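Local coordinates for protein GntR family transcriptional regulator (PDB 7B5T) that represses transcription as a tetrameric factor that recognises bipartite DNA motifs, and probably responds to the second messenger c-di-AMP, at residues V22-A27 and E85-Y90. Numbering follows the deposited sequence.
Sequences VAQRIA and EFLNQY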
ATOM      1  N   VAL A  22     -18.949   7.200  38.734  1.00112.44           N
ATOM      2  CA  VAL A  22     -18.262   7.610  39.959  1.00112.37           C
ATOM      3  C   VAL A  22     -16.750   7.467  39.806  1.00115.38           C
ATOM      4  O   VAL A  22     -15.981   8.287  40.329  1.00119.32           O
ATOM      5  CB  VAL A  22     -18.809   6.841  41.180  1.00106.75           C
ATOM      6  CG1 VAL A  22     -18.805   5.361  40.934  1.00108.43           C
ATOM      7  CG2 VAL A  22     -18.007   7.177  42.434  1.00102.44           C
ATOM      8  N   ALA A  23     -16.292   6.437  39.088  1.00112.72           N
ATOM      9  CA  ALA A  23     -14.862   6.294  38.830  1.00115.28           C
ATOM     10  C   ALA A  23     -14.327   7.456  38.001  1.00119.08           C
ATOM     11  O   ALA A  23     -13.204   7.922  38.225  1.00121.90           O
ATOM     12  CB  ALA A  23     -14.587   4.960  38.135  1.00110.70           C
ATOM     13  N   GLN A  24     -15.115   7.930  37.033  1.00120.92           N
ATOM     14  CA  GLN A  24     -14.724   9.104  36.261  1.00129.19           C
ATOM     15  C   GLN A  24     -14.582  10.323  37.159  1.00135.27           C
ATOM     16  O   GLN A  24     -13.639  11.109  37.008  1.00144.34           O
ATOM     17  CB  GLN A  24     -15.744   9.371  35.157  1.00132.10           C
ATOM     18  CG  GLN A  24     -15.262   8.991  33.774  1.00138.73           C
ATOM     19  CD  GLN A  24     -16.362   8.397  32.924  1.00143.04           C
ATOM     20  OE1 GLN A  24     -17.531   8.399  33.312  1.00137.04           O
ATOM     21  NE2 GLN A  24     -15.993   7.873  31.761  1.00146.97           N
ATOM     22  N   ARG A  25     -15.528  10.513  38.080  1.00126.68           N
ATOM     23  CA  ARG A  25     -15.408  11.631  39.015  1.00130.57           C
ATOM     24  C   ARG A  25     -14.145  11.508  39.866  1.00137.27           C
ATOM     25  O   ARG A  25     -13.428  12.497  40.080  1.00149.22           O
ATOM     26  CB  ARG A  25     -16.663  11.733  39.877  1.00136.94           C
ATOM     27  CG  ARG A  25     -17.829  12.292  39.087  1.00139.54           C
ATOM     28  CD  ARG A  25     -19.052  12.550  39.933  1.00144.06           C
ATOM     29  NE  ARG A  25     -20.183  12.925  39.091  1.00138.94           N
ATOM     30  CZ  ARG A  25     -21.416  13.120  39.538  1.00141.95           C
ATOM     31  NH1 ARG A  25     -22.382  13.457  38.693  1.00142.85           N
ATOM     32  NH2 ARG A  25     -21.688  12.975  40.827  1.00146.68           N
ATOM     33  N   ILE A  26     -13.855  10.301  40.361  1.00131.66           N
ATOM     34  CA  ILE A  26     -12.636  10.082  41.142  1.00132.60           C
ATOM     35  C   ILE A  26     -11.399  10.433  40.320  1.00136.88           C
ATOM     36  O   ILE A  26     -10.470  11.087  40.807  1.00141.79           O
ATOM     37  CB  ILE A  26     -12.576   8.630  41.652  1.00125.75           C
ATOM     38  CG1 ILE A  26     -13.753   8.343  42.585  1.00124.21           C
ATOM     39  CG2 ILE A  26     -11.241   8.357  42.339  1.00121.98           C
ATOM     40  CD1 ILE A  26     -13.995   6.871  42.831  1.00114.80           C
ATOM     41  N   ALA A  27     -11.373   9.998  39.056  1.00134.95           N
ATOM     42  CA  ALA A  27     -10.205  10.225  38.207  1.00132.27           C
ATOM     43  C   ALA A  27     -10.045  11.696  37.847  1.00139.96           C
ATOM     44  O   ALA A  27      -8.921  12.162  37.630  1.00142.40           O
ATOM     45  CB  ALA A  27     -10.301   9.371  36.945  1.00123.24           C
ATOM     46  N   GLU A  85      -6.774   3.427  35.274  1.00 98.87           N
ATOM     47  CA  GLU A  85      -6.591   2.148  34.591  1.00 95.08           C
ATOM     48  C   GLU A  85      -7.934   1.529  34.216  1.00103.10           C
ATOM     49  O   GLU A  85      -8.118   1.053  33.089  1.00103.10           O
ATOM     50  CB  GLU A  85      -5.780   1.193  35.468  1.00 94.42           C
ATOM     51  CG  GLU A  85      -4.358   1.653  35.729  1.00113.25           C
ATOM     52  CD  GLU A  85      -3.536   0.621  36.475  1.00125.29           C
ATOM     53  OE1 GLU A  85      -2.553   1.014  37.140  1.00132.17           O
ATOM     54  OE2 GLU A  85      -3.871  -0.580  36.395  1.00120.20           O
ATOM     55  N   PHE A  86      -8.884   1.526  35.155  1.00107.23           N
ATOM     56  CA  PHE A  86     -10.211   0.992  34.864  1.00 98.35           C
ATOM     57  C   PHE A  86     -10.908   1.784  33.765  1.00 98.45           C
ATOM     58  O   PHE A  86     -11.581   1.200  32.909  1.00 98.07           O
ATOM     59  CB  PHE A  86     -11.062   0.951  36.133  1.00104.03           C
ATOM     60  CG  PHE A  86     -12.538   0.803  35.869  1.00 95.95           C
ATOM     61  CD1 PHE A  86     -13.067  -0.416  35.474  1.00 86.42           C
ATOM     62  CD2 PHE A  86     -13.400   1.871  36.063  1.00 93.32           C
ATOM     63  CE1 PHE A  86     -14.425  -0.556  35.236  1.00 85.46           C
ATOM     64  CE2 PHE A  86     -14.759   1.736  35.835  1.00 94.67           C
ATOM     65  CZ  PHE A  86     -15.272   0.521  35.421  1.00 89.84           C
ATOM     66  N   LEU A  87     -10.789   3.115  33.788  1.00100.77           N
ATOM     67  CA  LEU A  87     -11.412   3.914  32.734  1.00106.19           C
ATOM     68  C   LEU A  87     -10.804   3.601  31.374  1.00110.46           C
ATOM     69  O   LEU A  87     -11.530   3.438  30.385  1.00110.19           O
ATOM     70  CB  LEU A  87     -11.290   5.405  33.047  1.00107.92           C
ATOM     71  CG  LEU A  87     -12.071   5.922  34.256  1.00107.03           C
ATOM     72  CD1 LEU A  87     -11.846   7.411  34.421  1.00118.78           C
ATOM     73  CD2 LEU A  87     -13.552   5.615  34.117  1.00111.87           C
ATOM     74  N   ASN A  88      -9.474   3.500  31.305  1.00105.30           N
ATOM     75  CA  ASN A  88      -8.816   3.142  30.052  1.00109.65           C
ATOM     76  C   ASN A  88      -9.277   1.776  29.570  1.00112.35           C
ATOM     77  O   ASN A  88      -9.482   1.569  28.368  1.00120.31           O
ATOM     78  CB  ASN A  88      -7.295   3.165  30.215  1.00107.68           C
ATOM     79  CG  ASN A  88      -6.766   4.539  30.577  1.00103.67           C
ATOM     80  OD1 ASN A  88      -7.477   5.538  30.468  1.00 98.30           O
ATOM     81  ND2 ASN A  88      -5.510   4.596  31.004  1.00 97.65           N
ATOM     82  N   GLN A  89      -9.418   0.821  30.490  1.00112.97           N
ATOM     83  CA  GLN A  89      -9.831  -0.520  30.095  1.00106.64           C
ATOM     84  C   GLN A  89     -11.274  -0.552  29.607  1.00105.72           C
ATOM     85  O   GLN A  89     -11.569  -1.147  28.565  1.00102.60           O
ATOM     86  CB  GLN A  89      -9.659  -1.486  31.268  1.00107.33           C
ATOM     87  CG  GLN A  89     -10.018  -2.923  30.931  1.00102.83           C
ATOM     88  CD  GLN A  89      -9.186  -3.479  29.800  1.00 99.90           C
ATOM     89  OE1 GLN A  89      -7.983  -3.227  29.722  1.00112.36           O
ATOM     90  NE2 GLN A  89      -9.822  -4.228  28.908  1.00100.82           N
ATOM     91  N   TYR A  90     -12.196   0.081  30.339  1.00109.30           N
ATOM     92  CA  TYR A  90     -13.598  -0.005  29.941  1.00110.90           C
ATOM     93  C   TYR A  90     -13.853   0.825  28.689  1.00112.80           C
ATOM     94  O   TYR A  90     -14.357   0.312  27.685  1.00116.80           O
ATOM     95  CB  TYR A  90     -14.516   0.411  31.093  1.00101.46           C
ATOM     96  CG  TYR A  90     -15.938  -0.076  30.903  1.00 99.44           C
ATOM     97  CD1 TYR A  90     -16.271  -1.391  31.207  1.00 93.68           C
ATOM     98  CD2 TYR A  90     -16.941   0.762  30.431  1.00106.22           C
ATOM     99  CE1 TYR A  90     -17.557  -1.864  31.038  1.00 87.81           C
ATOM    100  CE2 TYR A  90     -18.238   0.294  30.260  1.00 99.03           C
ATOM    101  CZ  TYR A  90     -18.536  -1.020  30.567  1.00 96.27           C
ATOM    102  OH  TYR A  90     -19.818  -1.494  30.402  1.00108.13           O
TER
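Gln24 and Leu87 mark the nearest backbone approach of the two helical segments, with CA atoms 7.1 Å apart; the segment axes come within 10.0 Å and run at 130° to each other, closer to antiparallel than to parallel. Leu87 takes part in three of the four residue contacts and buries more surface here than any other residue. Its CG stands anti to its carbonyl carbon (chi1 -67°), which sends the forked end across to helix 14-28, where it settles among Ala23, Gln24 and Ala27. The two branches divide the work: Leu87 CD1 lies 3.5 Å from Ala27 CB, whereas Leu87 CD2 is 4.2 Å from Ala23 CB. Both methyls also touch the aliphatic part of Gln24, CD2 approaching Gln24 CG to 3.8 Å at the more exposed margin. On the buried margin, Ala23 CB meets the edge of the Phe86 ring near its plane, 3.9 Å from Phe86 CD2. No hydrogen bond links the segments, and the 191 Å² they bury is held by apolar packing. Phe86 also touches Val20 of helix 14-28 and Leu61 of helix 51-63, so its ring bridges the two helices. Tyr90 O accepts a hydrogen bond from Arg204 NE of a second subunit, so that subunit also meets helix 80-90. The arrangement joins the first helix of a GntR-type winged helix-turn-helix domain to the helix that follows its two-stranded wing and precedes the long helix 96-134.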